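Local coordinates for protein phosphoribosylformylglycinamidine synthase 2 (Thermus thermophilus, PDB 3VIU) that belongs to the AIR synthase related (PurM-like) family and binds ADP and a magnesium ion in one chain with two pairs of N- and C-terminal family domains, at residues P426-A431 with T634-V639; L628-M633 with K693-L698; A431-I436 with S474-K479; V394-L399 with L704-E709; K600-A605 with S659-T664. All blocks are in the same frame, centred on the assembly; numbering follows the deposited sequence.

Contact 1: P426-A431 with T634-V639; sequences PGKGDA and TFPYGV. With MG (magnesium ion), chain D.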
# COMPACT_ATOMS: atom_id res chain seq x y z
N PRO A 426 -19.99 3.09 6.57
CA PRO A 426 -19.60 3.85 7.76
C PRO A 426 -19.34 3.11 9.07
O PRO A 426 -18.66 3.64 9.96
CB PRO A 426 -20.72 4.90 7.88
CG PRO A 426 -21.90 4.21 7.26
CD PRO A 426 -21.30 3.52 6.06
N GLY A 427 -19.87 1.90 9.20
CA GLY A 427 -19.65 1.13 10.42
C GLY A 427 -18.21 0.63 10.46
O GLY A 427 -17.83 -0.25 9.67
N LYS A 428 -17.41 1.17 11.37
CA LYS A 428 -16.01 0.81 11.49
C LYS A 428 -15.69 -0.69 11.55
O LYS A 428 -16.01 -1.37 12.53
CB LYS A 428 -15.39 1.52 12.70
CG LYS A 428 -13.96 1.09 13.02
CD LYS A 428 -13.31 1.99 14.06
CE LYS A 428 -12.54 3.14 13.42
NZ LYS A 428 -13.40 3.99 12.57
N GLY A 429 -15.06 -1.19 10.49
CA GLY A 429 -14.66 -2.59 10.44
C GLY A 429 -13.14 -2.58 10.41
O GLY A 429 -12.55 -1.52 10.22
N ASP A 430 -12.51 -3.73 10.61
CA ASP A 430 -11.04 -3.80 10.60
C ASP A 430 -10.43 -3.52 9.22
O ASP A 430 -9.24 -3.27 9.09
CB ASP A 430 -10.56 -5.15 11.12
CG ASP A 430 -10.54 -5.22 12.63
OD1 ASP A 430 -9.59 -4.67 13.23
OD2 ASP A 430 -11.47 -5.79 13.22
N ALA A 431 -11.25 -3.60 8.19
CA ALA A 431 -10.77 -3.32 6.84
C ALA A 431 -11.82 -2.43 6.21
O ALA A 431 -12.99 -2.50 6.58
CB ALA A 431 -10.62 -4.61 6.04
N THR A 634 -15.55 -0.76 22.07
CA THR A 634 -16.57 -0.02 22.78
C THR A 634 -16.76 1.40 22.21
O THR A 634 -17.79 2.05 22.46
CB THR A 634 -16.21 0.11 24.25
OG1 THR A 634 -15.15 1.07 24.39
CG2 THR A 634 -15.73 -1.22 24.80
N PHE A 635 -15.78 1.89 21.45
CA PHE A 635 -15.84 3.24 20.89
C PHE A 635 -16.91 3.53 19.82
O PHE A 635 -17.62 4.54 19.91
CB PHE A 635 -14.48 3.63 20.31
CG PHE A 635 -13.35 3.60 21.30
CD1 PHE A 635 -13.58 3.85 22.66
CD2 PHE A 635 -12.05 3.37 20.88
CE1 PHE A 635 -12.53 3.88 23.57
CE2 PHE A 635 -10.98 3.40 21.78
CZ PHE A 635 -11.22 3.66 23.13
N PRO A 636 -17.04 2.67 18.80
CA PRO A 636 -18.03 2.91 17.74
C PRO A 636 -19.48 3.18 18.14
O PRO A 636 -20.10 4.09 17.59
CB PRO A 636 -17.88 1.68 16.85
CG PRO A 636 -16.43 1.35 16.99
CD PRO A 636 -16.24 1.47 18.49
N TYR A 637 -20.01 2.41 19.09
CA TYR A 637 -21.40 2.59 19.52
C TYR A 637 -21.58 2.90 20.99
O TYR A 637 -22.70 3.04 21.46
CB TYR A 637 -22.20 1.33 19.19
CG TYR A 637 -22.28 1.03 17.72
CD1 TYR A 637 -23.21 1.68 16.91
CD2 TYR A 637 -21.40 0.12 17.13
CE1 TYR A 637 -23.27 1.43 15.54
CE2 TYR A 637 -21.45 -0.13 15.77
CZ TYR A 637 -22.39 0.52 14.98
OH TYR A 637 -22.46 0.26 13.63
N GLY A 638 -20.48 3.01 21.73
CA GLY A 638 -20.60 3.32 23.15
C GLY A 638 -21.18 2.20 23.99
O GLY A 638 -21.81 2.45 25.02
N VAL A 639 -20.99 0.97 23.54
CA VAL A 639 -21.48 -0.21 24.25
C VAL A 639 -20.26 -0.87 24.93
O VAL A 639 -19.29 -1.22 24.25
CB VAL A 639 -22.13 -1.19 23.25
CG1 VAL A 639 -22.40 -2.53 23.92
CG2 VAL A 639 -23.43 -0.59 22.72
MG MG D . -7.02 -4.64 13.20
O HOH W 1 -4.83 -5.80 13.29
O HOH W 2 -6.95 -4.72 15.74
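K428 lies alongside the ring of P636, and following its side chain outward shows how light this meeting of two loops is. CB already faces the proline, 4.4 Å from P636 CG. CG then steps slightly back, and CD returns to lie 4.3 Å from the same P636 CG, the closest approach of the two segments. Up to CD the chain is almost fully extended, but the third torsion, at -92°, swings CE and NZ away from the ring, so the ammonium group makes no contact with P636. Beside this pair the hydroxyl of Y637 sits 4.4 Å from G427 CA. That is a van der Waals touch only; Y637 OH is hydrogen-bonded to E554 OE2. The proline and tyrosine belong to the turn that follows helix 625-634, where G638 N makes a weak bond of 2.9 Å to T634 O and G638 has a positive phi. The loop around E554 and M555 touches both segments, since M555 pairs with the backbone of K428. Two residues past the lysine, D430 aims its carboxylate at the magnesium ion, with OD1 2.6 Å from the metal. Water 1 and water 2 also bind the ion, and N472 and D620 complete the protein ligands. A loop with glycines at 427 and 429, carrying an acidic metal ligand, thus leads into strand 432-436, in a magnesium site drawn from both an N-terminal and a C-terminal AIR synthase related domain.

Contact 2: L628-M633 with K693-L698; sequences LALAEM and KSLTVL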
# COMPACT_ATOMS: atom_id res chain seq x y z
N LEU A 628 -6.44 -3.50 24.92
CA LEU A 628 -6.59 -2.41 23.97
C LEU A 628 -7.62 -2.80 22.90
O LEU A 628 -8.50 -2.01 22.56
CB LEU A 628 -5.26 -2.06 23.31
CG LEU A 628 -5.42 -0.75 22.53
CD1 LEU A 628 -4.54 0.31 23.16
CD2 LEU A 628 -5.06 -0.96 21.07
N ALA A 629 -7.53 -4.03 22.39
CA ALA A 629 -8.48 -4.49 21.38
C ALA A 629 -9.89 -4.33 21.94
O ALA A 629 -10.78 -3.82 21.27
CB ALA A 629 -8.22 -5.95 21.04
N LEU A 630 -10.06 -4.78 23.17
CA LEU A 630 -11.34 -4.71 23.87
C LEU A 630 -11.86 -3.28 23.93
O LEU A 630 -13.03 -3.02 23.63
CB LEU A 630 -11.16 -5.28 25.28
CG LEU A 630 -12.00 -6.46 25.77
CD1 LEU A 630 -12.37 -7.42 24.66
CD2 LEU A 630 -11.19 -7.17 26.83
N ALA A 631 -11.00 -2.33 24.30
CA ALA A 631 -11.43 -0.94 24.40
C ALA A 631 -11.85 -0.35 23.05
O ALA A 631 -12.80 0.43 22.97
CB ALA A 631 -10.32 -0.09 25.02
N GLU A 632 -11.15 -0.73 21.99
CA GLU A 632 -11.47 -0.23 20.66
C GLU A 632 -12.86 -0.64 20.21
O GLU A 632 -13.48 0.04 19.39
CB GLU A 632 -10.43 -0.71 19.63
CG GLU A 632 -9.06 -0.08 19.80
CD GLU A 632 -8.04 -0.57 18.79
OE1 GLU A 632 -7.28 0.27 18.25
OE2 GLU A 632 -7.98 -1.79 18.55
N MSE A 633 -13.36 -1.74 20.75
CA MSE A 633 -14.68 -2.23 20.35
C MSE A 633 -15.83 -1.49 21.00
O MSE A 633 -16.96 -1.57 20.53
CB MSE A 633 -14.78 -3.73 20.62
CG MSE A 633 -13.80 -4.55 19.80
SE MSE A 633 -13.79 -6.43 20.29
CE MSE A 633 -15.13 -7.10 19.05
N LYS A 693 -21.83 0.94 30.31
CA LYS A 693 -20.98 2.07 29.97
C LYS A 693 -19.63 1.96 30.64
O LYS A 693 -19.05 2.95 31.09
CB LYS A 693 -21.66 3.39 30.36
CG LYS A 693 -22.80 3.80 29.44
CD LYS A 693 -24.16 3.51 30.06
CE LYS A 693 -25.30 3.98 29.15
NZ LYS A 693 -26.64 3.94 29.82
N SER A 694 -19.12 0.73 30.71
CA SER A 694 -17.81 0.48 31.28
C SER A 694 -17.16 -0.74 30.65
O SER A 694 -17.83 -1.56 30.03
CB SER A 694 -17.91 0.23 32.79
OG SER A 694 -18.16 1.42 33.50
N LEU A 695 -15.85 -0.81 30.79
CA LEU A 695 -15.10 -1.97 30.34
C LEU A 695 -14.72 -2.54 31.71
O LEU A 695 -14.07 -1.85 32.51
CB LEU A 695 -13.85 -1.58 29.57
CG LEU A 695 -12.91 -2.77 29.33
CD1 LEU A 695 -13.66 -3.84 28.54
CD2 LEU A 695 -11.66 -2.33 28.58
N THR A 696 -15.16 -3.76 32.00
CA THR A 696 -14.88 -4.39 33.28
C THR A 696 -14.16 -5.72 33.07
O THR A 696 -14.63 -6.59 32.33
CB THR A 696 -16.20 -4.62 34.05
OG1 THR A 696 -16.85 -3.37 34.24
CG2 THR A 696 -15.93 -5.26 35.41
N VAL A 697 -13.01 -5.88 33.73
CA VAL A 697 -12.22 -7.09 33.57
C VAL A 697 -11.89 -7.79 34.88
O VAL A 697 -11.16 -7.25 35.72
CB VAL A 697 -10.88 -6.79 32.85
CG1 VAL A 697 -10.12 -8.09 32.61
CG2 VAL A 697 -11.14 -6.04 31.53
N LEU A 698 -12.41 -9.00 35.05
CA LEU A 698 -12.13 -9.76 36.26
C LEU A 698 -10.83 -10.53 36.04
O LEU A 698 -10.65 -11.19 35.01
CB LEU A 698 -13.27 -10.73 36.58
CG LEU A 698 -13.05 -11.67 37.77
CD1 LEU A 698 -12.87 -10.87 39.05
CD2 LEU A 698 -14.23 -12.60 37.92
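L695 reaches from its strand to helix 625-634 and touches it with both branches of its side chain, one on L630 and the other on A631. The apolar contacts come first. CD1 of L695 lies 4.2 Å from CG of L630, and the two leucine side chains cross at about a right angle, so they meet over a short length instead of running alongside one another. CD2 turns to the next residue of the helix, 4.4 Å from CB of A631 and 4.3 Å from its backbone N. Both branches can do this because CG of L695 stands anti to the backbone N (chi1 169°), which extends the side chain off the strand toward the helix. V697, two residues on, points the same way but stays slightly farther off. Hydrogen bonds form a second group, and they stay within the helix on one side and within the sheet on the other. In the helix E632 N bonds L628 O at 3.0 Å. In the sheet the backbone of L695 pairs with W706 on one neighbouring strand, while S694 and T696 pair with A641 on the other. Packing from further residues makes up the third group: L630 also touches L662 of strand 661-665, and L695 touches W706 of strand 702-707 and L395 of helix 391-399. All three residues that meet across the contact are buried. With mainly methyl and methine groups meeting and no polar atom pair joining the segments, helix and sheet are held here by apolar burial, a chemistry without directional demands.

Contact 3: A431-I436 with S474-K479; sequences AAVLWI and SVVGAK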
# COMPACT_ATOMS: atom_id res chain seq x y z
N ALA A 431 -11.25 -3.60 8.19
CA ALA A 431 -10.77 -3.32 6.84
C ALA A 431 -11.82 -2.43 6.21
O ALA A 431 -12.99 -2.50 6.58
CB ALA A 431 -10.62 -4.61 6.04
N ALA A 432 -11.42 -1.58 5.27
CA ALA A 432 -12.37 -0.72 4.60
C ALA A 432 -13.21 -1.61 3.70
O ALA A 432 -12.68 -2.52 3.06
CB ALA A 432 -11.65 0.32 3.78
N VAL A 433 -14.51 -1.38 3.68
CA VAL A 433 -15.42 -2.18 2.86
C VAL A 433 -16.20 -1.31 1.89
O VAL A 433 -17.08 -0.56 2.30
CB VAL A 433 -16.43 -2.96 3.74
CG1 VAL A 433 -17.46 -3.67 2.87
CG2 VAL A 433 -15.69 -3.96 4.61
N LEU A 434 -15.87 -1.40 0.61
CA LEU A 434 -16.55 -0.62 -0.43
C LEU A 434 -17.65 -1.45 -1.07
O LEU A 434 -17.39 -2.48 -1.70
CB LEU A 434 -15.56 -0.18 -1.51
CG LEU A 434 -14.45 0.83 -1.21
CD1 LEU A 434 -15.06 2.08 -0.60
CD2 LEU A 434 -13.42 0.23 -0.27
N TRP A 435 -18.89 -1.00 -0.93
CA TRP A 435 -20.04 -1.69 -1.50
C TRP A 435 -20.26 -1.31 -2.96
O TRP A 435 -20.24 -0.14 -3.32
CB TRP A 435 -21.30 -1.36 -0.68
CG TRP A 435 -22.61 -1.75 -1.33
CD1 TRP A 435 -22.90 -2.92 -1.98
CD2 TRP A 435 -23.83 -0.99 -1.31
NE1 TRP A 435 -24.22 -2.94 -2.35
CE2 TRP A 435 -24.81 -1.77 -1.95
CE3 TRP A 435 -24.18 0.26 -0.80
CZ2 TRP A 435 -26.13 -1.34 -2.10
CZ3 TRP A 435 -25.50 0.70 -0.95
CH2 TRP A 435 -26.45 -0.10 -1.59
N ILE A 436 -20.43 -2.32 -3.80
CA ILE A 436 -20.67 -2.08 -5.21
C ILE A 436 -22.18 -2.01 -5.38
O ILE A 436 -22.86 -3.04 -5.38
CB ILE A 436 -20.11 -3.20 -6.08
CG1 ILE A 436 -18.60 -3.29 -5.91
CG2 ILE A 436 -20.47 -2.95 -7.53
CD1 ILE A 436 -17.98 -4.47 -6.59
N SER A 474 -10.26 -10.70 6.52
CA SER A 474 -11.01 -11.88 6.93
C SER A 474 -11.97 -11.53 8.06
O SER A 474 -13.07 -12.06 8.14
CB SER A 474 -10.07 -12.98 7.43
OG SER A 474 -9.21 -13.40 6.39
N VAL A 475 -11.52 -10.63 8.92
CA VAL A 475 -12.28 -10.18 10.07
C VAL A 475 -13.58 -9.44 9.72
O VAL A 475 -14.51 -9.43 10.53
CB VAL A 475 -11.39 -9.32 10.99
CG1 VAL A 475 -12.22 -8.47 11.92
CG2 VAL A 475 -10.48 -10.23 11.79
N VAL A 476 -13.65 -8.80 8.56
CA VAL A 476 -14.90 -8.14 8.20
C VAL A 476 -15.74 -9.09 7.37
O VAL A 476 -16.83 -8.76 6.92
CB VAL A 476 -14.69 -6.78 7.44
CG1 VAL A 476 -13.98 -5.78 8.36
CG2 VAL A 476 -13.92 -6.98 6.14
N GLY A 477 -15.22 -10.30 7.18
CA GLY A 477 -15.95 -11.32 6.45
C GLY A 477 -15.58 -11.57 5.01
O GLY A 477 -16.28 -12.28 4.30
N ALA A 478 -14.48 -11.00 4.55
CA ALA A 478 -14.09 -11.19 3.16
C ALA A 478 -12.89 -12.13 3.00
O ALA A 478 -12.07 -12.27 3.90
CB ALA A 478 -13.79 -9.83 2.54
N LYS A 479 -12.81 -12.78 1.84
CA LYS A 479 -11.70 -13.68 1.57
C LYS A 479 -10.57 -13.03 0.79
O LYS A 479 -10.78 -12.50 -0.32
CB LYS A 479 -12.17 -14.92 0.79
CG LYS A 479 -11.02 -15.87 0.45
CD LYS A 479 -11.53 -17.16 -0.16
CE LYS A 479 -10.37 -18.08 -0.53
NZ LYS A 479 -10.87 -19.34 -1.18
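V433 and V476 lie side by side, pointing opposite ways, and their CG2 methyls meet at 3.8 Å; CG2 of V433 also comes 4.1 Å from CB of V476. V476 does most of the work. With chi1 at -64° its CG1 stands anti to its own carbonyl carbon and lies against the loop residue just before the strand, 3.5 Å from A431 N. Its CG2 faces the side chains instead, and besides V433 it meets CB of A431 at 4.1 Å. V476 thus sets one branch on backbone and the other on two apolar side chains. Its own backbone leaves the helix immediately afterwards: G477, with a phi of 100°, ends helix 458-475 in a Schellman motif, and G477 N bonds S474 O at 2.9 Å. The turn therefore presents V476 to the strand just as the chain swings away toward strand 479-488. Around this spot V433 also packs on L425, and V476 and A478 both touch A444 of strand 441-448. Strand 432-436 runs antiparallel between 422-424 and 441-448; one side of it faces the end of helix 458-475, while A432 and L434 touch V157 of strand 156-163 in another sheet.

Contact 4: V394-L399 with L704-E709; sequences VLRRLL and LEWSLE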
# COMPACT_ATOMS: atom_id res chain seq x y z
N VAL A 394 -1.91 1.70 32.56
CA VAL A 394 -1.25 1.29 31.33
C VAL A 394 -2.19 1.34 30.13
O VAL A 394 -1.79 1.77 29.05
CB VAL A 394 -0.65 -0.12 31.46
CG1 VAL A 394 -0.33 -0.69 30.08
CG2 VAL A 394 0.63 -0.05 32.29
N LEU A 395 -3.43 0.90 30.31
CA LEU A 395 -4.39 0.91 29.21
C LEU A 395 -4.67 2.35 28.77
O LEU A 395 -4.74 2.63 27.57
CB LEU A 395 -5.70 0.23 29.61
CG LEU A 395 -6.85 0.36 28.61
CD1 LEU A 395 -6.46 -0.23 27.26
CD2 LEU A 395 -8.09 -0.34 29.16
N ARG A 396 -4.81 3.26 29.73
CA ARG A 396 -5.06 4.66 29.42
C ARG A 396 -3.85 5.27 28.73
O ARG A 396 -3.99 6.07 27.81
CB ARG A 396 -5.39 5.47 30.68
CG ARG A 396 -6.76 5.16 31.32
CD ARG A 396 -7.20 6.26 32.29
NE ARG A 396 -6.40 6.31 33.50
CZ ARG A 396 -6.68 5.64 34.62
NH1 ARG A 396 -7.76 4.87 34.67
NH2 ARG A 396 -5.88 5.72 35.67
N ARG A 397 -2.65 4.87 29.16
CA ARG A 397 -1.43 5.41 28.56
C ARG A 397 -1.23 4.89 27.13
O ARG A 397 -0.70 5.61 26.28
CB ARG A 397 -0.22 5.08 29.44
CG ARG A 397 -0.18 5.88 30.74
CD ARG A 397 0.83 5.33 31.73
NE ARG A 397 2.22 5.46 31.30
CZ ARG A 397 3.25 4.85 31.90
NH1 ARG A 397 3.05 4.06 32.95
NH2 ARG A 397 4.49 5.03 31.44
N LEU A 398 -1.65 3.65 26.88
CA LEU A 398 -1.52 3.05 25.55
C LEU A 398 -2.50 3.69 24.58
O LEU A 398 -2.16 3.97 23.42
CB LEU A 398 -1.76 1.54 25.60
CG LEU A 398 -0.59 0.69 26.08
CD1 LEU A 398 -1.04 -0.75 26.23
CD2 LEU A 398 0.58 0.80 25.10
N LEU A 399 -3.72 3.92 25.05
CA LEU A 399 -4.75 4.52 24.22
C LEU A 399 -4.31 5.93 23.83
O LEU A 399 -4.58 6.38 22.73
CB LEU A 399 -6.09 4.58 24.97
CG LEU A 399 -6.88 3.26 25.09
CD1 LEU A 399 -7.98 3.42 26.10
CD2 LEU A 399 -7.46 2.88 23.73
N LEU A 704 -10.65 -5.00 37.35
CA LEU A 704 -10.07 -3.80 36.78
C LEU A 704 -11.26 -3.15 36.08
O LEU A 704 -12.07 -3.84 35.47
CB LEU A 704 -9.00 -4.16 35.76
CG LEU A 704 -7.76 -4.89 36.26
CD1 LEU A 704 -6.86 -5.27 35.07
CD2 LEU A 704 -7.00 -4.00 37.24
N GLU A 705 -11.38 -1.83 36.18
CA GLU A 705 -12.51 -1.13 35.57
C GLU A 705 -12.24 0.27 35.04
O GLU A 705 -11.52 1.05 35.65
CB GLU A 705 -13.66 -1.08 36.56
CG GLU A 705 -14.87 -0.31 36.06
CD GLU A 705 -16.12 -0.62 36.86
OE1 GLU A 705 -16.62 -1.77 36.78
OE2 GLU A 705 -16.61 0.29 37.58
N TRP A 706 -12.84 0.58 33.90
CA TRP A 706 -12.71 1.89 33.26
C TRP A 706 -14.07 2.29 32.71
O TRP A 706 -14.85 1.44 32.26
CB TRP A 706 -11.75 1.83 32.08
CG TRP A 706 -10.36 1.44 32.41
CD1 TRP A 706 -9.31 2.27 32.66
CD2 TRP A 706 -9.83 0.11 32.44
NE1 TRP A 706 -8.15 1.55 32.82
CE2 TRP A 706 -8.44 0.22 32.69
CE3 TRP A 706 -10.39 -1.16 32.27
CZ2 TRP A 706 -7.61 -0.89 32.77
CZ3 TRP A 706 -9.56 -2.27 32.36
CH2 TRP A 706 -8.18 -2.13 32.60
N SER A 707 -14.38 3.59 32.76
CA SER A 707 -15.63 4.06 32.20
C SER A 707 -15.35 4.21 30.71
O SER A 707 -14.20 4.42 30.31
CB SER A 707 -16.02 5.41 32.81
OG SER A 707 -15.03 6.39 32.51
N LEU A 708 -16.36 4.09 29.87
CA LEU A 708 -16.12 4.23 28.43
C LEU A 708 -15.68 5.66 28.15
O LEU A 708 -14.97 5.92 27.18
CB LEU A 708 -17.38 3.88 27.62
CG LEU A 708 -17.95 2.47 27.79
CD1 LEU A 708 -18.77 2.13 26.56
CD2 LEU A 708 -16.83 1.44 27.95
N GLU A 709 -16.09 6.57 29.01
CA GLU A 709 -15.72 7.98 28.85
C GLU A 709 -14.21 8.20 28.90
O GLU A 709 -13.64 8.81 28.00
CB GLU A 709 -16.39 8.84 29.92
CG GLU A 709 -17.58 9.65 29.43
CD GLU A 709 -18.10 10.61 30.50
OE1 GLU A 709 -18.56 10.12 31.56
OE2 GLU A 709 -18.04 11.84 30.28
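L395 has its CG anti to the backbone N (chi1 171°), and W706 has its CG anti to the carbonyl carbon; together these torsions lay a leucine methyl over the indole. The result is a CH-pi contact that joins helix 391-399 to strand 702-707, an outermost strand of the seven-stranded mixed sheet of the second C-terminal AIR synthase related domain. CD2 of L395 sits 3.5 Å from the centroid of the six-membered ring of W706 and only 10° off its normal, so it is almost exactly above the middle. R396 approaches the pyrrole side differently. Its chain bends at the third torsion and brings NH1 to 3.6 Å from CD1 of W706, with the guanidinium plane turned 68° from the indole, so the two planes are far from stacked. NH1 is engaged elsewhere too, in a salt bridge with E710 of helix 708-723. The other carboxylate oxygen of E710 accepts from the backbone N of S707, the N-cap residue of that helix, and the two form a capping box. The hydrogen bond from W706 NE1 to Q392 O, one turn back on the helix that carries L395, helps fix the rotation of the indole. Helix and tryptophan thus touch by polar and apolar means at once. On the same face as the methyl, CB of L395 lies 3.9 Å from CZ2 of W706.

Contact 5: K600-A605 with S659-T664; sequences KAVQEA and SRVLFT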
# COMPACT_ATOMS: atom_id res chain seq x y z
N LYS A 600 -3.84 -19.17 9.32
CA LYS A 600 -4.74 -19.54 8.23
C LYS A 600 -6.04 -20.15 8.75
O LYS A 600 -7.13 -19.81 8.29
CB LYS A 600 -4.04 -20.54 7.29
CG LYS A 600 -4.88 -21.01 6.11
CD LYS A 600 -4.02 -21.79 5.12
CE LYS A 600 -4.79 -22.17 3.85
NZ LYS A 600 -5.78 -23.27 4.06
N ALA A 601 -5.92 -21.06 9.71
CA ALA A 601 -7.09 -21.71 10.28
C ALA A 601 -8.00 -20.70 10.99
O ALA A 601 -9.23 -20.81 10.92
CB ALA A 601 -6.66 -22.81 11.25
N VAL A 602 -7.40 -19.73 11.67
CA VAL A 602 -8.19 -18.71 12.36
C VAL A 602 -8.92 -17.82 11.36
O VAL A 602 -10.10 -17.48 11.56
CB VAL A 602 -7.29 -17.82 13.27
CG1 VAL A 602 -8.10 -16.65 13.81
CG2 VAL A 602 -6.74 -18.63 14.44
N GLN A 603 -8.24 -17.44 10.28
CA GLN A 603 -8.83 -16.59 9.25
C GLN A 603 -10.03 -17.27 8.59
O GLN A 603 -11.03 -16.63 8.28
CB GLN A 603 -7.80 -16.20 8.18
CG GLN A 603 -6.61 -15.41 8.70
CD GLN A 603 -5.97 -14.52 7.64
OE1 GLN A 603 -4.92 -13.93 7.88
NE2 GLN A 603 -6.60 -14.41 6.48
N GLU A 604 -9.92 -18.57 8.36
CA GLU A 604 -11.00 -19.31 7.75
C GLU A 604 -12.10 -19.56 8.77
O GLU A 604 -13.28 -19.61 8.42
CB GLU A 604 -10.50 -20.64 7.18
CG GLU A 604 -9.63 -20.43 5.96
CD GLU A 604 -8.91 -21.69 5.52
OE1 GLU A 604 -8.08 -21.61 4.58
OE2 GLU A 604 -9.19 -22.76 6.11
N ALA A 605 -11.72 -19.70 10.03
CA ALA A 605 -12.71 -19.91 11.07
C ALA A 605 -13.57 -18.66 11.22
O ALA A 605 -14.80 -18.74 11.32
CB ALA A 605 -12.05 -20.25 12.38
N SER A 659 -2.80 -14.09 15.10
CA SER A 659 -3.80 -15.13 15.01
C SER A 659 -4.85 -15.14 16.12
O SER A 659 -5.43 -16.18 16.41
CB SER A 659 -3.09 -16.50 14.95
OG SER A 659 -2.05 -16.50 13.98
N ARG A 660 -5.09 -13.98 16.73
CA ARG A 660 -6.09 -13.88 17.80
C ARG A 660 -7.24 -12.97 17.38
O ARG A 660 -7.03 -11.83 16.94
CB ARG A 660 -5.43 -13.36 19.08
CG ARG A 660 -4.26 -14.21 19.54
CD ARG A 660 -3.84 -13.88 20.97
NE ARG A 660 -3.29 -12.53 21.09
CZ ARG A 660 -3.09 -11.91 22.24
NH1 ARG A 660 -3.39 -12.51 23.38
NH2 ARG A 660 -2.57 -10.69 22.26
N VAL A 661 -8.47 -13.47 17.51
CA VAL A 661 -9.67 -12.73 17.11
C VAL A 661 -10.81 -12.75 18.13
O VAL A 661 -11.16 -13.80 18.68
CB VAL A 661 -10.24 -13.26 15.77
CG1 VAL A 661 -11.52 -12.52 15.41
CG2 VAL A 661 -9.21 -13.11 14.66
N LEU A 662 -11.41 -11.58 18.34
CA LEU A 662 -12.54 -11.43 19.25
C LEU A 662 -13.82 -11.31 18.42
O LEU A 662 -13.81 -10.70 17.36
CB LEU A 662 -12.38 -10.16 20.08
CG LEU A 662 -11.25 -10.07 21.11
CD1 LEU A 662 -11.12 -8.64 21.64
CD2 LEU A 662 -11.54 -11.04 22.23
N PHE A 663 -14.91 -11.89 18.90
CA PHE A 663 -16.19 -11.79 18.20
C PHE A 663 -17.34 -12.09 19.14
O PHE A 663 -17.16 -12.70 20.19
CB PHE A 663 -16.23 -12.71 16.98
CG PHE A 663 -16.41 -14.16 17.31
CD1 PHE A 663 -17.64 -14.77 17.12
CD2 PHE A 663 -15.35 -14.91 17.79
CE1 PHE A 663 -17.82 -16.12 17.42
CE2 PHE A 663 -15.52 -16.25 18.09
CZ PHE A 663 -16.76 -16.86 17.90
N THR A 664 -18.54 -11.64 18.77
CA THR A 664 -19.70 -11.86 19.60
C THR A 664 -20.78 -12.65 18.87
O THR A 664 -20.90 -12.56 17.64
CB THR A 664 -20.30 -10.53 20.07
OG1 THR A 664 -21.01 -9.93 19.00
CG2 THR A 664 -19.20 -9.59 20.53
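V602 presses both its methyls against S659 and V661 of segment 659-664, and this is where the contact is tight. Its CG2 comes within 3.4 Å of the carbonyl O of S659, and CG1 lies 3.8 Å from that same oxygen. Holding CG1 anti to the backbone N (chi1 171°) is what turns both methyls of V602 to this carbonyl. CG1 also reaches CG2 of V661 at 3.8 Å, the two valines passing flank to flank with their tips directed contrary ways. The meeting of V602 with the serine side chain is looser, 4.3 Å from CG2 of V602 to CB of S659, and the hydroxyl turns aside to bond E599 OE2, a residue just before the helical segment. The helix has another, partly exposed side that takes no part in the packing. There K600 NZ forms a salt bridge of 2.9 Å with E604 OE1, one turn along, met on the syn side of the carboxylate and 21° out of its plane. This ion pair stays on the outer flank, while V602 offers methyls inward. Strand 661-665 lies between strands 618-620 and 563-567 of its sheet. From it V661 and F663 pack on helix 596-611, touching I606 and L609, whereas L662 points to helix 625-634 and its residues A629, L630 and M633.

Contact 1 is the surface contact of the set, a light touch of two loops, one of which carries a magnesium ligand; the other four are buried. Contacts 2, 4 and 5 all reach one seven-stranded sheet, with 2 and 4 on the neighbouring strands 694-699 and 702-707, whereas contact 3 belongs to the six-stranded sheet that holds strand 432-436. Contacts 2, 3 and 5 rest mainly on aliphatic side chains, in 3 and 5 also pressed against backbone atoms. Contact 4 differs in using an aromatic face with an arginine beside it. Contacts 1 and 3 share A431, and contact 3 meets contact 5 where V475 touches V661. L662 in turn connects contact 5 with contact 2.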